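Side-chain contacts in uncharacterized protein YhfS (Escherichia coli, PDB 4J8L), which is of unknown function but carries pyridoxal 5'-phosphate bound covalently to a lysine, consistent with a place among the aminotransferase-like enzymes of this cofactor: residues Q53-E56 and Q57-D61; A154-L157 and A158-A162. All blocks are in the same frame, centred on the assembly; numbering follows the deposited sequence.

Contact 1: residues Q53-E56 and Q57-D61; sequences QRVE and QVLAD. With ACY (acetic acid), chain D.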
loop_
_atom_site.group_PDB
_atom_site.type_symbol
_atom_site.label_atom_id
_atom_site.label_comp_id
_atom_site.label_asym_id
_atom_site.label_seq_id
_atom_site.Cartn_x
_atom_site.Cartn_y
_atom_site.Cartn_z
ATOM N N GLN A 53 15.756 16.538 -1.147
ATOM C CA GLN A 53 15.277 17.025 -2.434
ATOM C C GLN A 53 15.660 16.044 -3.536
ATOM O O GLN A 53 14.816 15.651 -4.338
ATOM C CB GLN A 53 15.828 18.412 -2.769
ATOM C CG GLN A 53 15.317 18.916 -4.118
ATOM C CD GLN A 53 15.990 20.188 -4.600
ATOM O OE1 GLN A 53 17.200 20.374 -4.449
ATOM N NE2 GLN A 53 15.202 21.074 -5.197
ATOM N N ARG A 54 16.930 15.636 -3.557
ATOM C CA ARG A 54 17.406 14.731 -4.601
ATOM C C ARG A 54 16.608 13.429 -4.607
ATOM O O ARG A 54 16.236 12.922 -5.664
ATOM C CB ARG A 54 18.890 14.404 -4.421
ATOM C CG ARG A 54 19.830 15.534 -4.710
ATOM C CD ARG A 54 21.280 15.059 -4.617
ATOM N NE ARG A 54 22.234 16.147 -4.788
ATOM C CZ ARG A 54 22.845 16.429 -5.931
ATOM N NH1 ARG A 54 22.605 15.697 -7.009
ATOM N NH2 ARG A 54 23.703 17.438 -5.995
ATOM N N VAL A 55 16.368 12.878 -3.421
ATOM C CA VAL A 55 15.615 11.636 -3.310
ATOM C C VAL A 55 14.203 11.835 -3.847
ATOM O O VAL A 55 13.670 10.988 -4.562
ATOM C CB VAL A 55 15.583 11.099 -1.851
ATOM C CG1 VAL A 55 14.554 9.970 -1.711
ATOM C CG2 VAL A 55 16.966 10.612 -1.431
ATOM N N GLU A 56 13.606 12.974 -3.522
ATOM C CA GLU A 56 12.276 13.291 -4.035
ATOM C C GLU A 56 12.278 13.360 -5.562
ATOM O O GLU A 56 11.349 12.858 -6.202
ATOM C CB GLU A 56 11.745 14.579 -3.397
ATOM C CG GLU A 56 11.378 14.355 -1.932
ATOM C CD GLU A 56 11.215 15.638 -1.139
ATOM O OE1 GLU A 56 11.656 16.708 -1.612
ATOM O OE2 GLU A 56 10.628 15.565 -0.032
ATOM N N GLN A 57 13.338 13.933 -6.139
ATOM C CA GLN A 57 13.481 13.964 -7.590
ATOM C C GLN A 57 13.570 12.550 -8.157
ATOM O O GLN A 57 12.989 12.253 -9.201
ATOM C CB GLN A 57 14.704 14.797 -8.008
ATOM C CG GLN A 57 14.505 16.297 -7.771
ATOM C CD GLN A 57 15.778 17.087 -7.951
ATOM O OE1 GLN A 57 16.821 16.528 -8.286
ATOM N NE2 GLN A 57 15.703 18.396 -7.733
ATOM N N VAL A 58 14.317 11.683 -7.477
ATOM C CA VAL A 58 14.443 10.302 -7.931
ATOM C C VAL A 58 13.092 9.593 -7.878
ATOM O O VAL A 58 12.709 8.892 -8.818
ATOM C CB VAL A 58 15.462 9.519 -7.077
ATOM C CG1 VAL A 58 15.388 8.039 -7.389
ATOM C CG2 VAL A 58 16.868 10.034 -7.340
ATOM N N LEU A 59 12.377 9.772 -6.774
ATOM C CA LEU A 59 11.055 9.157 -6.641
ATOM C C LEU A 59 10.118 9.624 -7.759
ATOM O O LEU A 59 9.421 8.814 -8.371
ATOM C CB LEU A 59 10.430 9.478 -5.285
ATOM C CG LEU A 59 11.134 8.872 -4.078
ATOM C CD1 LEU A 59 10.344 9.163 -2.811
ATOM C CD2 LEU A 59 11.298 7.389 -4.278
ATOM N N ALA A 60 10.104 10.926 -8.031
ATOM C CA ALA A 60 9.237 11.451 -9.084
ATOM C C ALA A 60 9.585 10.820 -10.424
ATOM O O ALA A 60 8.710 10.373 -11.169
ATOM C CB ALA A 60 9.355 12.968 -9.174
ATOM N N ASP A 61 10.880 10.785 -10.721
ATOM C CA ASP A 61 11.355 10.230 -11.970
ATOM C C ASP A 61 10.986 8.743 -12.087
ATOM O O ASP A 61 10.465 8.307 -13.106
ATOM C CB ASP A 61 12.871 10.443 -12.069
ATOM C CG ASP A 61 13.435 10.013 -13.400
ATOM O OD1 ASP A 61 14.613 9.598 -13.436
ATOM O OD2 ASP A 61 12.707 10.102 -14.410
HETATM C C ACY D . 24.225 17.886 -1.767
HETATM O O ACY D . 24.731 18.242 -0.679
HETATM O OXT ACY D . 23.613 16.805 -1.936
HETATM C CH3 ACY D . 24.354 18.810 -2.940
#
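The guanidinium of R54 meets an acetic acid molecule, probably from the crystallisation liquor, at its edge: the methyl CH3 lies in the plane, and NE gives OXT a hydrogen bond of 3.2 Å, bent to 144°. R50 holds the same molecule, while the two end nitrogens of R54 turn to E33 and to the carbonyl of H28. One helical turn apart, Q53 and Q57 also meet. Q57 keeps CG beside its own backbone N (chi1 -71°), which brings that carbon to 3.5 Å from the carbonyl O of Q53; the amide-to-amide contact beyond rests on one of two conformers of Q53 and is doubtful. On the buried side CG1 of V55 rests 4.3 Å from CG of L59, both chains facing strand 67-72 and helix 229-261. Backbone bonds such as L59 N to V55 O, 2.8 Å, join successive turns. Helix 50-62 is thus amphipathic, with V55, V58 and L59 packed inward. R54 has a charged mate in E33, whereas the buried carboxylate of E56 is held by two neutral N-H donors, the Q48 amide and the backbone N of L70, which would probably stabilise its charge without cancelling it.

Contact 2: residues A154-L157 and A158-A162; sequences ADVL and ATLRA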
loop_
_atom_site.group_PDB
_atom_site.type_symbol
_atom_site.label_atom_id
_atom_site.label_comp_id
_atom_site.label_asym_id
_atom_site.label_seq_id
_atom_site.Cartn_x
_atom_site.Cartn_y
_atom_site.Cartn_z
ATOM N N ALA A 154 -6.772 2.126 -13.445
ATOM C CA ALA A 154 -6.583 3.057 -14.558
ATOM C C ALA A 154 -7.904 3.510 -15.177
ATOM O O ALA A 154 -8.036 4.658 -15.608
ATOM C CB ALA A 154 -5.682 2.435 -15.618
ATOM N N ASP A 155 -8.884 2.612 -15.212
ATOM C CA ASP A 155 -10.172 2.931 -15.819
ATOM C C ASP A 155 -11.002 3.858 -14.939
ATOM O O ASP A 155 -11.693 4.751 -15.438
ATOM C CB ASP A 155 -10.947 1.656 -16.154
ATOM C CG ASP A 155 -10.252 0.822 -17.213
ATOM O OD1 ASP A 155 -9.358 1.358 -17.904
ATOM O OD2 ASP A 155 -10.595 -0.366 -17.353
ATOM N N VAL A 156 -10.931 3.653 -13.629
ATOM C CA VAL A 156 -11.611 4.546 -12.704
ATOM C C VAL A 156 -10.983 5.936 -12.792
ATOM O O VAL A 156 -11.689 6.950 -12.847
ATOM C CB VAL A 156 -11.530 4.019 -11.261
ATOM C CG1 VAL A 156 -12.021 5.067 -10.274
ATOM C CG2 VAL A 156 -12.338 2.731 -11.129
ATOM N N LEU A 157 -9.652 5.972 -12.823
ATOM C CA LEU A 157 -8.922 7.232 -12.939
ATOM C C LEU A 157 -9.215 7.957 -14.251
ATOM O O LEU A 157 -9.377 9.177 -14.259
ATOM C CB LEU A 157 -7.414 7.007 -12.774
ATOM C CG LEU A 157 -7.013 6.521 -11.379
ATOM C CD1 LEU A 157 -5.540 6.132 -11.347
ATOM C CD2 LEU A 157 -7.302 7.586 -10.329
ATOM N N ALA A 158 -9.286 7.208 -15.349
ATOM C CA ALA A 158 -9.588 7.788 -16.651
ATOM C C ALA A 158 -10.962 8.452 -16.648
ATOM O O ALA A 158 -11.137 9.543 -17.191
ATOM C CB ALA A 158 -9.508 6.731 -17.743
ATOM N N THR A 159 -11.932 7.792 -16.024
ATOM C CA THR A 159 -13.279 8.335 -15.932
ATOM C C THR A 159 -13.268 9.655 -15.176
ATOM O O THR A 159 -13.898 10.631 -15.599
ATOM C CB THR A 159 -14.244 7.352 -15.241
ATOM O OG1 THR A 159 -14.272 6.121 -15.971
ATOM C CG2 THR A 159 -15.658 7.932 -15.196
ATOM N N LEU A 160 -12.536 9.681 -14.068
ATOM C CA LEU A 160 -12.452 10.864 -13.225
ATOM C C LEU A 160 -11.766 12.009 -13.950
ATOM O O LEU A 160 -12.213 13.156 -13.879
ATOM C CB LEU A 160 -11.709 10.536 -11.932
ATOM C CG LEU A 160 -12.468 9.619 -10.971
ATOM C CD1 LEU A 160 -11.539 9.103 -9.876
ATOM C CD2 LEU A 160 -13.656 10.357 -10.370
ATOM N N ARG A 161 -10.681 11.691 -14.649
ATOM C CA ARG A 161 -9.942 12.697 -15.401
ATOM C C ARG A 161 -10.793 13.302 -16.514
ATOM O O ARG A 161 -10.737 14.507 -16.755
ATOM C CB ARG A 161 -8.654 12.107 -15.978
ATOM C CG ARG A 161 -7.857 13.080 -16.837
ATOM C CD ARG A 161 -6.460 12.542 -17.118
ATOM N NE ARG A 161 -5.673 12.382 -15.896
ATOM C CZ ARG A 161 -4.848 13.306 -15.410
ATOM N NH1 ARG A 161 -4.693 14.462 -16.042
ATOM N NH2 ARG A 161 -4.174 13.074 -14.293
ATOM N N ALA A 162 -11.582 12.467 -17.184
ATOM C CA ALA A 162 -12.446 12.942 -18.268
ATOM C C ALA A 162 -13.463 13.945 -17.746
ATOM O O ALA A 162 -13.817 14.895 -18.438
ATOM C CB ALA A 162 -13.155 11.779 -18.945
#
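T159 grips the carbonyl O of D155 twice: OG1 donates a hydrogen bond of 3.0 Å and the backbone N another of 3.1 Å. The two donors approach from opposite faces of the carbonyl plane, OG1 tilted from it by 23° and N by 33°, so the oxygen is held between them. The hydroxyl gets there because chi1 of -58° sets OG1 beside the backbone N and turns it back along the helix. With an alanine in place of the threonine, the D155 carbonyl is likely to lose its hydroxyl donor, keeping the backbone N alone, and the contact with helix 123-133 to thin. Alongside, V156 and L160 point the same way, CG1 of the valine 4.1 Å from CD1 of the leucine, whose CG also lies 3.4 Å from the V156 carbonyl O. These residues belong to the crossover helix of a beta-alpha-beta unit, in which helix 153-162 links the parallel strands 137-141 and 167-170 of a seven-stranded mixed sheet, probably as in the large domain of fold type I pyridoxal-phosphate enzymes. V156 and L160 both rest on V140, and L157 bridges to A167 and T169 of the following strand. On the flank toward helix 123-133, L126 meets both V156 and T159, and L123 meets T159 and D155. Near the C-terminal end of the helix, the bent side chain of R161 brings NH2 to the carbonyl of G186.

Both contacts are turns within single helices, and they come in series along the chain: helix 50-62 precedes helix 153-162 by some ninety residues. Their centres are 26 Å apart and their nearest atoms about 14 Å, so they do not touch. What they share is the seven-stranded mixed sheet. Contact 1 packs by strand 67-72, at one outer end of the sheet, and also against the long helix 229-261; contact 2 lies over strands 167-170 and 137-141, adjacent to each other near the middle of the sheet. Both belong to the aminotransferase-like part of the chain. The two helices thus pack, at margin and middle, on the sheet of what is probably the cofactor-binding domain, as in fold type I enzymes.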